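Local coordinates for protein putative acetyltransferase (Streptococcus mutans, PDB 3LD2) that binds coenzyme A and probably transfers an acyl group to an acceptor substrate, as a member of the GNAT acetyltransferase family, at residues S38-S43 with Q75-N80; H82-K87 with V131-N136; S99-F104 with Q108-F113; L171-Q174 with Q180-D183. All coordinates share one frame; numbering follows the deposited sequence.

Contact 1: S38-S43 with Q75-N80; sequences SPMLLS and QKFESN
The Phe77 ring is met obliquely on its two flanks, by Met40 on the CD1 side and by Leu42 on the side of CD2 and CE2. Met40 was refined as selenomethionine, and its terminal methyl CE comes to 4.0 Å from CD1 of Phe77. The chain of Met40 runs out almost straight, with CG anti to the backbone N (chi1 -175°), and bends only at chi3 (74°), which turns the methyl round beside the ring. Leu42 lies beside the ring, roughly at right angles to the aromatic side chain, with CD1 toward it; the modelled approach to CE2 of Phe77 is shorter than two carbons can sit and is therefore doubtful. No hydrogen bond crosses between 38-43 and 75-80, and the contact is purely apolar.

In the GNAT fold a first strand is followed by two helices before the chain returns to the sheet, and this contact joins the two ends of that excursion. The residues just past edge strand 35-39 meet the last turn of helix 70-77, while Phe83 of the neighbouring strand and Ile45 and Val48 of helix 45-55 also cover Met40. Phe77 opens a type I turn that ends at Asn80 and takes the chain out of the helix. Within the turn region Ser79 N donates to Lys76 O at 3.0 Å. The Ser79 hydroxyl OG turns back to Gln75 O, tilted from the carbonyl plane, in a bond modelled at 2.5 Å, probably too short to be exact.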
loop_
_atom_site.group_PDB
_atom_site.type_symbol
_atom_site.label_atom_id
_atom_site.label_comp_id
_atom_site.label_asym_id
_atom_site.label_seq_id
_atom_site.Cartn_x
_atom_site.Cartn_y
_atom_site.Cartn_z
ATOM N N SER A 38 -7.579 -10.113 8.170
ATOM C CA SER A 38 -7.716 -9.856 9.584
ATOM C C SER A 38 -6.793 -8.710 10.002
ATOM O O SER A 38 -5.873 -8.342 9.258
ATOM C CB SER A 38 -7.363 -11.128 10.347
ATOM O OG SER A 38 -5.972 -11.386 10.266
ATOM N N PRO A 39 -7.048 -8.129 11.192
ATOM C CA PRO A 39 -6.202 -7.067 11.755
ATOM C C PRO A 39 -4.801 -7.597 12.028
ATOM O O PRO A 39 -4.657 -8.728 12.470
ATOM C CB PRO A 39 -6.886 -6.745 13.088
ATOM C CG PRO A 39 -8.266 -7.300 12.979
ATOM C CD PRO A 39 -8.234 -8.423 12.020
HETATM N N MSE A 40 -3.773 -6.803 11.792
HETATM C CA MSE A 40 -2.413 -7.266 12.058
HETATM C C MSE A 40 -2.133 -7.384 13.565
HETATM O O MSE A 40 -2.480 -6.497 14.346
HETATM C CB MSE A 40 -1.387 -6.340 11.395
HETATM C CG MSE A 40 0.042 -6.837 11.528
HETATM SE SE MSE A 40 1.468 -5.549 11.014
HETATM C CE MSE A 40 1.433 -4.291 12.532
ATOM N N LEU A 41 -1.491 -8.480 13.961
ATOM C CA LEU A 41 -1.117 -8.709 15.345
ATOM C C LEU A 41 0.294 -8.262 15.611
ATOM O O LEU A 41 1.149 -8.262 14.723
ATOM C CB LEU A 41 -1.170 -10.194 15.680
ATOM C CG LEU A 41 -2.515 -10.882 15.696
ATOM C CD1 LEU A 41 -2.260 -12.349 15.860
ATOM C CD2 LEU A 41 -3.359 -10.314 16.821
ATOM N N LEU A 42 0.554 -7.926 16.862
ATOM C CA LEU A 42 1.878 -7.526 17.248
ATOM C C LEU A 42 2.782 -8.690 16.902
ATOM O O LEU A 42 3.905 -8.502 16.455
ATOM C CB LEU A 42 1.908 -7.268 18.745
ATOM C CG LEU A 42 2.636 -6.012 19.193
ATOM C CD1 LEU A 42 1.785 -4.831 18.841
ATOM C CD2 LEU A 42 2.864 -6.057 20.703
ATOM N N SER A 43 2.277 -9.905 17.104
ATOM C CA SER A 43 3.094 -11.097 16.862
ATOM C C SER A 43 3.285 -11.423 15.364
ATOM O O SER A 43 4.095 -12.280 15.023
ATOM C CB SER A 43 2.574 -12.320 17.647
ATOM O OG SER A 43 1.296 -12.755 17.207
ATOM N N GLN A 75 6.819 1.620 15.166
ATOM C CA GLN A 75 6.668 3.076 15.175
ATOM C C GLN A 75 5.344 3.467 14.557
ATOM O O GLN A 75 4.596 4.309 15.087
ATOM C CB GLN A 75 7.778 3.713 14.352
ATOM C CG GLN A 75 8.199 5.084 14.823
ATOM C CD GLN A 75 9.311 5.009 15.864
ATOM O OE1 GLN A 75 9.753 3.915 16.244
ATOM N NE2 GLN A 75 9.775 6.173 16.327
ATOM N N LYS A 76 5.072 2.846 13.415
ATOM C CA LYS A 76 3.855 3.104 12.661
ATOM C C LYS A 76 2.655 2.612 13.406
ATOM O O LYS A 76 1.664 3.323 13.521
ATOM C CB LYS A 76 3.916 2.439 11.282
ATOM C CG LYS A 76 4.826 3.159 10.328
ATOM C CD LYS A 76 5.205 2.296 9.159
ATOM C CE LYS A 76 4.253 2.501 8.014
ATOM N NZ LYS A 76 5.024 2.431 6.725
ATOM N N PHE A 77 2.749 1.389 13.907
ATOM C CA PHE A 77 1.661 0.803 14.662
ATOM C C PHE A 77 1.294 1.713 15.850
ATOM O O PHE A 77 0.114 1.926 16.130
ATOM C CB PHE A 77 2.065 -0.585 15.138
ATOM C CG PHE A 77 0.920 -1.413 15.624
ATOM C CD1 PHE A 77 -0.223 -1.556 14.854
ATOM C CD2 PHE A 77 0.984 -2.049 16.851
ATOM C CE1 PHE A 77 -1.285 -2.320 15.292
ATOM C CE2 PHE A 77 -0.088 -2.824 17.302
ATOM C CZ PHE A 77 -1.220 -2.965 16.519
ATOM N N GLU A 78 2.324 2.255 16.511
ATOM C CA GLU A 78 2.184 3.152 17.652
ATOM C C GLU A 78 1.819 4.605 17.310
ATOM O O GLU A 78 1.647 5.446 18.212
ATOM C CB GLU A 78 3.466 3.154 18.485
ATOM C CG GLU A 78 3.834 1.789 19.053
ATOM C CD GLU A 78 5.009 1.840 20.008
ATOM O OE1 GLU A 78 5.713 2.875 20.033
ATOM O OE2 GLU A 78 5.240 0.847 20.730
ATOM N N SER A 79 1.710 4.921 16.026
ATOM C CA SER A 79 1.313 6.273 15.658
ATOM C C SER A 79 0.117 6.286 14.730
ATOM O O SER A 79 -0.040 7.174 13.916
ATOM C CB SER A 79 2.485 7.063 15.073
ATOM O OG SER A 79 3.238 6.261 14.179
ATOM N N ASN A 80 -0.713 5.267 14.840
ATOM C CA ASN A 80 -2.049 5.312 14.259
ATOM C C ASN A 80 -2.212 4.798 12.838
ATOM O O ASN A 80 -3.327 4.762 12.313
ATOM C CB ASN A 80 -2.692 6.693 14.494
ATOM C CG ASN A 80 -2.884 6.981 16.011
ATOM O OD1 ASN A 80 -3.490 6.179 16.726
ATOM N ND2 ASN A 80 -2.322 8.086 16.498
#

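Contact 2: H82-K87 with V131-N136; sequences HFLVAK and VQIFLN
Leu84 reaches from a strand of the sheet to Ile133 and Phe134 of the helix lying against it, and its side chain can be followed outward. CB points toward the helix. At chi1 -60° CG stands beside the backbone N and opposite the carbonyl carbon, and from there the branch CD1 does the touching. This methyl is modelled 3.3 Å from CD1 of Ile133 and 3.4 Å from CG1 of the same residue, closer than methyls usually pack and uncertain in its exact value; the two aliphatic chains slide past each other in opposite directions. The same CD1 also nears the helix backbone, 3.7 Å from the N of Phe134, and lies 4.1 Å from that residue's CB. The Phe134 ring itself leads away, meeting Phe113 and Tyr98. On the helix's outer side, Asn136 ND2 donates to Gln132 O at 2.9 Å, and Asn136 N reaches that oxygen from the opposite face of its carbonyl plane. Phe83 and Val85 touch Met40 instead, so neighbouring residues of strand 82-88 serve different layers. This is the packing of a GNAT fold, in which helix 126-138, whose first turn includes the coenzyme A-binding Gly127 and Arg128, lies across the central sheet.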
loop_
_atom_site.group_PDB
_atom_site.type_symbol
_atom_site.label_atom_id
_atom_site.label_comp_id
_atom_site.label_asym_id
_atom_site.label_seq_id
_atom_site.Cartn_x
_atom_site.Cartn_y
_atom_site.Cartn_z
ATOM N N HIS A 82 -2.878 1.896 10.476
ATOM C CA HIS A 82 -3.533 0.612 10.672
ATOM C C HIS A 82 -3.099 -0.409 9.609
ATOM O O HIS A 82 -2.740 -0.031 8.499
ATOM C CB HIS A 82 -5.038 0.797 10.664
ATOM C CG HIS A 82 -5.492 2.023 11.397
ATOM N ND1 HIS A 82 -5.317 2.190 12.756
ATOM C CD2 HIS A 82 -6.117 3.144 10.960
ATOM C CE1 HIS A 82 -5.810 3.361 13.122
ATOM N NE2 HIS A 82 -6.299 3.961 12.051
ATOM N N PHE A 83 -3.106 -1.696 9.966
ATOM C CA PHE A 83 -2.636 -2.769 9.083
ATOM C C PHE A 83 -3.674 -3.876 8.886
ATOM O O PHE A 83 -4.155 -4.488 9.845
ATOM C CB PHE A 83 -1.363 -3.410 9.634
ATOM C CG PHE A 83 -0.209 -2.465 9.823
ATOM C CD1 PHE A 83 0.934 -2.583 9.037
ATOM C CD2 PHE A 83 -0.245 -1.483 10.795
ATOM C CE1 PHE A 83 2.021 -1.739 9.211
ATOM C CE2 PHE A 83 0.834 -0.623 10.980
ATOM C CZ PHE A 83 1.980 -0.759 10.177
ATOM N N LEU A 84 -4.019 -4.144 7.635
ATOM C CA LEU A 84 -4.779 -5.338 7.291
ATOM C C LEU A 84 -3.798 -6.380 6.777
ATOM O O LEU A 84 -2.855 -6.065 6.026
ATOM C CB LEU A 84 -5.824 -5.032 6.230
ATOM C CG LEU A 84 -6.846 -3.977 6.659
ATOM C CD1 LEU A 84 -7.782 -3.651 5.514
ATOM C CD2 LEU A 84 -7.636 -4.455 7.869
ATOM N N VAL A 85 -4.012 -7.622 7.179
ATOM C CA VAL A 85 -3.123 -8.691 6.775
ATOM C C VAL A 85 -3.912 -9.854 6.146
ATOM O O VAL A 85 -5.065 -10.110 6.494
ATOM C CB VAL A 85 -2.257 -9.109 7.978
ATOM C CG1 VAL A 85 -2.174 -10.600 8.107
ATOM C CG2 VAL A 85 -0.873 -8.489 7.883
ATOM N N ALA A 86 -3.334 -10.519 5.159
ATOM C CA ALA A 86 -4.010 -11.685 4.592
ATOM C C ALA A 86 -3.203 -12.938 4.882
ATOM O O ALA A 86 -1.980 -12.940 4.786
ATOM C CB ALA A 86 -4.267 -11.512 3.110
ATOM N N LYS A 87 -3.885 -13.996 5.288
ATOM C CA LYS A 87 -3.192 -15.225 5.662
ATOM C C LYS A 87 -3.777 -16.402 4.915
ATOM O O LYS A 87 -4.982 -16.438 4.603
ATOM C CB LYS A 87 -3.284 -15.497 7.170
ATOM C CG LYS A 87 -2.637 -14.464 8.088
ATOM C CD LYS A 87 -2.665 -14.963 9.541
ATOM C CE LYS A 87 -2.570 -13.836 10.561
ATOM N NZ LYS A 87 -1.730 -14.176 11.761
ATOM N N VAL A 131 -7.829 -4.386 -0.688
ATOM C CA VAL A 131 -8.264 -3.050 -1.075
ATOM C C VAL A 131 -9.723 -2.882 -0.736
ATOM O O VAL A 131 -10.161 -1.819 -0.292
ATOM C CB VAL A 131 -7.991 -2.793 -2.582
ATOM C CG1 VAL A 131 -8.819 -1.634 -3.115
ATOM C CG2 VAL A 131 -6.499 -2.561 -2.797
ATOM N N GLN A 132 -10.471 -3.958 -0.910
ATOM C CA GLN A 132 -11.905 -3.900 -0.719
ATOM C C GLN A 132 -12.298 -3.728 0.748
ATOM O O GLN A 132 -13.224 -2.983 1.065
ATOM C CB GLN A 132 -12.559 -5.142 -1.275
ATOM C CG GLN A 132 -13.669 -4.834 -2.211
ATOM C CD GLN A 132 -13.180 -4.105 -3.461
ATOM O OE1 GLN A 132 -12.213 -4.533 -4.099
ATOM N NE2 GLN A 132 -13.852 -3.003 -3.818
ATOM N N ILE A 133 -11.627 -4.415 1.664
ATOM C CA ILE A 133 -12.051 -4.182 3.022
ATOM C C ILE A 133 -11.525 -2.831 3.482
ATOM O O ILE A 133 -12.246 -2.080 4.143
ATOM C CB ILE A 133 -11.896 -5.402 4.020
ATOM C CG1 ILE A 133 -10.612 -5.339 4.810
ATOM C CG2 ILE A 133 -12.077 -6.761 3.305
ATOM C CD1 ILE A 133 -9.536 -6.129 4.118
ATOM N N PHE A 134 -10.308 -2.487 3.079
ATOM C CA PHE A 134 -9.797 -1.139 3.335
ATOM C C PHE A 134 -10.841 -0.082 2.955
ATOM O O PHE A 134 -11.200 0.765 3.766
ATOM C CB PHE A 134 -8.490 -0.888 2.572
ATOM C CG PHE A 134 -8.175 0.579 2.347
ATOM C CD1 PHE A 134 -7.709 1.384 3.390
ATOM C CD2 PHE A 134 -8.322 1.149 1.086
ATOM C CE1 PHE A 134 -7.413 2.743 3.192
ATOM C CE2 PHE A 134 -8.019 2.507 0.866
ATOM C CZ PHE A 134 -7.563 3.308 1.924
ATOM N N LEU A 135 -11.324 -0.133 1.722
ATOM C CA LEU A 135 -12.246 0.875 1.244
ATOM C C LEU A 135 -13.454 0.973 2.152
ATOM O O LEU A 135 -13.927 2.081 2.429
ATOM C CB LEU A 135 -12.676 0.612 -0.197
ATOM C CG LEU A 135 -11.646 0.939 -1.282
ATOM C CD1 LEU A 135 -12.114 0.417 -2.626
ATOM C CD2 LEU A 135 -11.365 2.455 -1.373
ATOM N N ASN A 136 -13.944 -0.170 2.633
ATOM C CA ASN A 136 -15.089 -0.151 3.539
ATOM C C ASN A 136 -14.796 0.312 4.964
ATOM O O ASN A 136 -15.704 0.740 5.658
ATOM C CB ASN A 136 -15.845 -1.476 3.531
ATOM C CG ASN A 136 -16.647 -1.667 2.248
ATOM O OD1 ASN A 136 -17.819 -1.275 2.171
ATOM N ND2 ASN A 136 -16.005 -2.230 1.216
#

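Contact 3: S99-F104 with Q108-F113; sequences SSLYPF and QHIVTF
Ser99 and Thr112 form an antiparallel hydrogen-bonded pair, exchanging two backbone bonds. Thr112 N donates to Ser99 O at 2.8 Å, very straight (173°), and Ser99 N returns a bond of 2.9 Å to Thr112 O, tilted from the carbonyl plane. Beyond the non-hydrogen-bonded pair Ser100-Val111, Leu101 N gives a third bond to Ile110 O at 2.8 Å, close to the carbonyl axis. The hydroxyls of Ser100 and Thr112 turn to partners outside the hairpin end: Ser100 OG to Tyr142 OH, and Thr112 OG1 to Leu146 O. Around this ladder the packing is apolar. With CG of Leu101 swung opposite its own N (chi1 -173°), CD2 comes to 3.7 Å from CG2 of Ile110, while CD1 lies 3.8 Å from CG2 of Thr112. Farther out, CD1 of Ile110 sits at the edge of the Tyr102 ring, in its plane, 3.8 Å from CE2; CG of Leu101 lies over one face of that ring, toward its rim. CG1 of Ile110 lies above the centre of the neighbouring His109 imidazole. Together these contacts make the closed end of the beta hairpin formed by strands 92-100 and 110-117, whose second strand continues to the coenzyme A-binding residues Ile115 and Val117 of the GNAT sheet.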
loop_
_atom_site.group_PDB
_atom_site.type_symbol
_atom_site.label_atom_id
_atom_site.label_comp_id
_atom_site.label_asym_id
_atom_site.label_seq_id
_atom_site.Cartn_x
_atom_site.Cartn_y
_atom_site.Cartn_z
ATOM N N SER A 99 -3.304 5.203 6.448
ATOM C CA SER A 99 -3.213 6.292 7.402
ATOM C C SER A 99 -3.650 7.597 6.734
ATOM O O SER A 99 -3.679 7.687 5.497
ATOM C CB SER A 99 -1.772 6.424 7.852
ATOM O OG SER A 99 -1.035 7.034 6.808
ATOM N N SER A 100 -3.992 8.597 7.555
ATOM C CA SER A 100 -4.235 9.969 7.083
ATOM C C SER A 100 -3.084 10.547 6.248
ATOM O O SER A 100 -1.922 10.467 6.633
ATOM C CB SER A 100 -4.467 10.891 8.278
ATOM O OG SER A 100 -5.841 10.902 8.620
ATOM N N LEU A 101 -3.403 11.165 5.126
ATOM C CA LEU A 101 -2.347 11.724 4.288
ATOM C C LEU A 101 -1.665 12.939 4.920
ATOM O O LEU A 101 -0.459 13.112 4.766
ATOM C CB LEU A 101 -2.867 12.067 2.892
ATOM C CG LEU A 101 -1.785 12.493 1.896
ATOM C CD1 LEU A 101 -0.636 11.480 1.865
ATOM C CD2 LEU A 101 -2.368 12.667 0.506
ATOM N N TYR A 102 -2.419 13.785 5.617
ATOM C CA TYR A 102 -1.822 14.972 6.239
ATOM C C TYR A 102 -2.177 15.029 7.727
ATOM O O TYR A 102 -3.284 14.629 8.132
ATOM C CB TYR A 102 -2.269 16.285 5.568
ATOM C CG TYR A 102 -2.086 16.381 4.068
ATOM C CD1 TYR A 102 -0.871 16.781 3.502
ATOM C CD2 TYR A 102 -3.144 16.111 3.214
ATOM C CE1 TYR A 102 -0.726 16.894 2.113
ATOM C CE2 TYR A 102 -3.008 16.215 1.850
ATOM C CZ TYR A 102 -1.803 16.601 1.302
ATOM O OH TYR A 102 -1.719 16.690 -0.068
ATOM N N PRO A 103 -1.249 15.559 8.541
ATOM C CA PRO A 103 -1.454 15.582 9.989
ATOM C C PRO A 103 -2.244 16.806 10.391
ATOM O O PRO A 103 -2.632 16.906 11.538
ATOM C CB PRO A 103 -0.028 15.680 10.549
ATOM C CG PRO A 103 0.908 15.756 9.326
ATOM C CD PRO A 103 0.049 16.142 8.167
ATOM N N PHE A 104 -2.476 17.733 9.471
ATOM C CA PHE A 104 -3.220 18.944 9.825
ATOM C C PHE A 104 -4.682 18.847 9.402
ATOM O O PHE A 104 -5.020 18.100 8.495
ATOM C CB PHE A 104 -2.545 20.219 9.282
ATOM C CG PHE A 104 -2.105 20.113 7.852
ATOM C CD1 PHE A 104 -3.003 20.338 6.821
ATOM C CD2 PHE A 104 -0.790 19.785 7.542
ATOM C CE1 PHE A 104 -2.605 20.232 5.522
ATOM C CE2 PHE A 104 -0.375 19.673 6.233
ATOM C CZ PHE A 104 -1.283 19.900 5.216
ATOM N N GLN A 108 -7.295 16.604 6.519
ATOM C CA GLN A 108 -7.627 15.385 7.269
ATOM C C GLN A 108 -8.598 14.428 6.560
ATOM O O GLN A 108 -8.812 13.302 7.011
ATOM C CB GLN A 108 -8.249 15.782 8.607
ATOM C CG GLN A 108 -9.590 16.488 8.419
ATOM C CD GLN A 108 -10.255 16.895 9.729
ATOM O OE1 GLN A 108 -9.593 17.332 10.682
ATOM N NE2 GLN A 108 -11.582 16.769 9.771
ATOM N N HIS A 109 -9.209 14.882 5.472
ATOM C CA HIS A 109 -10.218 14.068 4.809
ATOM C C HIS A 109 -9.637 13.140 3.710
ATOM O O HIS A 109 -10.383 12.508 2.972
ATOM C CB HIS A 109 -11.301 14.981 4.231
ATOM C CG HIS A 109 -10.794 15.894 3.166
ATOM N ND1 HIS A 109 -9.878 16.892 3.419
ATOM C CD2 HIS A 109 -11.036 15.933 1.835
ATOM C CE1 HIS A 109 -9.598 17.523 2.295
ATOM N NE2 HIS A 109 -10.286 16.958 1.317
ATOM N N ILE A 110 -8.315 13.069 3.614
ATOM C CA ILE A 110 -7.651 12.248 2.606
ATOM C C ILE A 110 -6.891 11.082 3.242
ATOM O O ILE A 110 -5.950 11.292 3.995
ATOM C CB ILE A 110 -6.649 13.084 1.760
ATOM C CG1 ILE A 110 -7.335 14.342 1.208
ATOM C CG2 ILE A 110 -6.063 12.235 0.638
ATOM C CD1 ILE A 110 -6.412 15.273 0.449
ATOM N N VAL A 111 -7.286 9.856 2.934
ATOM C CA VAL A 111 -6.530 8.693 3.415
ATOM C C VAL A 111 -5.516 8.185 2.359
ATOM O O VAL A 111 -5.744 8.322 1.148
ATOM C CB VAL A 111 -7.470 7.572 3.955
ATOM C CG1 VAL A 111 -8.283 6.935 2.841
ATOM C CG2 VAL A 111 -6.685 6.529 4.720
ATOM N N THR A 112 -4.377 7.663 2.810
ATOM C CA THR A 112 -3.433 6.962 1.910
ATOM C C THR A 112 -3.115 5.503 2.389
ATOM O O THR A 112 -3.478 5.125 3.508
ATOM C CB THR A 112 -2.133 7.807 1.668
ATOM O OG1 THR A 112 -1.346 7.247 0.592
ATOM C CG2 THR A 112 -1.298 7.892 2.919
ATOM N N PHE A 113 -2.466 4.689 1.546
ATOM C CA PHE A 113 -2.163 3.289 1.899
ATOM C C PHE A 113 -1.064 2.670 1.060
ATOM O O PHE A 113 -0.830 3.080 -0.065
ATOM C CB PHE A 113 -3.409 2.400 1.788
ATOM C CG PHE A 113 -3.863 2.171 0.376
ATOM C CD1 PHE A 113 -3.461 1.042 -0.321
ATOM C CD2 PHE A 113 -4.678 3.091 -0.261
ATOM C CE1 PHE A 113 -3.873 0.824 -1.634
ATOM C CE2 PHE A 113 -5.096 2.895 -1.568
ATOM C CZ PHE A 113 -4.693 1.756 -2.260
#

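Contact 4: L171-Q174 with Q180-D183; sequences LTKQ and QYVD
Leu171 begins the approach to Asp183 across the hairpin of strands 166-177 and 180-190, the antiparallel pair at one side of the GNAT sheet. Its carbonyl O lies 3.4 Å from CA of Asp183, and the backbone of Leu171 is hydrogen-bonded to that of Asp184. Thr172 and Lys173 then turn a corner that interrupts the first strand, and the carboxylate of Asp183 reaches the backbone of that corner. CA of Thr172 is 3.4 Å from OD1 of Asp183. Lys173 takes up a left-handed backbone conformation (phi 49°, psi 43°) and points its N-H at the same oxygen, making a 2.7 Å bond from Lys173 N to Asp183 OD1. The aliphatic part of Lys173 meanwhile passes beside Tyr181: CG rests 3.7 Å from CB of that residue, and CB approaches the ring at CD1 obliquely. At Gln174 the chain comes back beside its partner, with N 3.0 Å from O of Val182, and Phe175 is backbone hydrogen-bonded to Val182. Both carboxylate oxygens of Asp183 are thus engaged, which should fix its rotation: OD2 forms a salt bridge with NE of Arg170, while OD1 receives the Lys173 N-H almost straight, at 167°.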
loop_
_atom_site.group_PDB
_atom_site.type_symbol
_atom_site.label_atom_id
_atom_site.label_comp_id
_atom_site.label_asym_id
_atom_site.label_seq_id
_atom_site.Cartn_x
_atom_site.Cartn_y
_atom_site.Cartn_z
ATOM N N LEU A 171 3.507 13.396 -12.393
ATOM C CA LEU A 171 4.684 14.224 -12.176
ATOM C C LEU A 171 5.832 13.638 -12.974
ATOM O O LEU A 171 6.266 12.508 -12.771
ATOM C CB LEU A 171 5.062 14.294 -10.705
ATOM C CG LEU A 171 3.974 14.804 -9.761
ATOM C CD1 LEU A 171 4.532 15.002 -8.352
ATOM C CD2 LEU A 171 3.379 16.098 -10.306
ATOM N N THR A 172 6.313 14.459 -13.883
ATOM C CA THR A 172 7.296 14.116 -14.865
ATOM C C THR A 172 8.699 14.032 -14.309
ATOM O O THR A 172 9.177 14.943 -13.593
ATOM C CB THR A 172 7.239 15.175 -15.949
ATOM O OG1 THR A 172 6.379 14.708 -16.992
ATOM C CG2 THR A 172 8.615 15.493 -16.493
ATOM N N LYS A 173 9.349 12.922 -14.652
ATOM C CA LYS A 173 10.742 12.678 -14.297
ATOM C C LYS A 173 11.056 12.928 -12.834
ATOM O O LYS A 173 12.099 13.488 -12.515
ATOM C CB LYS A 173 11.668 13.507 -15.180
ATOM C CG LYS A 173 11.687 13.019 -16.615
ATOM C CD LYS A 173 12.251 14.043 -17.555
ATOM C CE LYS A 173 11.133 14.644 -18.385
ATOM N NZ LYS A 173 11.336 16.102 -18.673
ATOM N N GLN A 174 10.171 12.483 -11.948
ATOM C CA GLN A 174 10.350 12.690 -10.513
ATOM C C GLN A 174 11.544 11.938 -9.963
ATOM O O GLN A 174 12.202 12.400 -9.041
ATOM C CB GLN A 174 9.103 12.269 -9.731
ATOM C CG GLN A 174 8.046 13.343 -9.595
ATOM C CD GLN A 174 8.624 14.684 -9.227
ATOM O OE1 GLN A 174 9.092 15.422 -10.089
ATOM N NE2 GLN A 174 8.581 15.018 -7.938
ATOM N N GLN A 180 17.090 5.120 -15.421
ATOM C CA GLN A 180 15.890 5.599 -16.085
ATOM C C GLN A 180 15.240 6.732 -15.296
ATOM O O GLN A 180 15.275 6.754 -14.054
ATOM C CB GLN A 180 14.861 4.480 -16.266
ATOM C CG GLN A 180 15.417 3.123 -16.549
ATOM C CD GLN A 180 14.355 2.070 -16.466
ATOM O OE1 GLN A 180 13.220 2.283 -16.891
ATOM N NE2 GLN A 180 14.699 0.927 -15.904
ATOM N N TYR A 181 14.619 7.654 -16.029
ATOM C CA TYR A 181 13.781 8.681 -15.414
ATOM C C TYR A 181 12.388 8.154 -15.233
ATOM O O TYR A 181 11.694 7.847 -16.194
ATOM C CB TYR A 181 13.770 9.980 -16.230
ATOM C CG TYR A 181 15.039 10.730 -16.007
ATOM C CD1 TYR A 181 15.207 11.527 -14.875
ATOM C CD2 TYR A 181 16.107 10.592 -16.881
ATOM C CE1 TYR A 181 16.410 12.208 -14.637
ATOM C CE2 TYR A 181 17.313 11.265 -16.652
ATOM C CZ TYR A 181 17.457 12.061 -15.532
ATOM O OH TYR A 181 18.648 12.708 -15.319
ATOM N N VAL A 182 11.972 8.049 -13.983
ATOM C CA VAL A 182 10.665 7.479 -13.699
ATOM C C VAL A 182 9.694 8.584 -13.334
ATOM O O VAL A 182 10.079 9.557 -12.688
ATOM C CB VAL A 182 10.777 6.415 -12.593
ATOM C CG1 VAL A 182 9.444 5.704 -12.391
ATOM C CG2 VAL A 182 11.871 5.429 -12.974
ATOM N N ASP A 183 8.459 8.458 -13.799
ATOM C CA ASP A 183 7.402 9.389 -13.419
ATOM C C ASP A 183 6.659 8.942 -12.159
ATOM O O ASP A 183 6.650 7.762 -11.788
ATOM C CB ASP A 183 6.377 9.526 -14.540
ATOM C CG ASP A 183 6.947 10.183 -15.797
ATOM O OD1 ASP A 183 7.960 10.916 -15.723
ATOM O OD2 ASP A 183 6.341 9.966 -16.861
#

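In the fold
From the N terminus, contact 1 closes first, bringing the end of helix 70-77 back to the residues that follow strand 35-39. Contact 2 opens directly afterwards and closes a larger loop, from strand 82-88 to helix 126-138; contact 3, the hairpin of 92-100 and 110-117, is nested inside it. Contact 4 follows in series at the far side of the sheet, its centre about 33 Å from that of contact 1. Contacts 1 and 2 touch through backbone pairing of strands 35-39 and 82-88, and contacts 2 and 3 through Phe134 against Val111 and Phe113. One mixed sheet links all four, with helices packed on it.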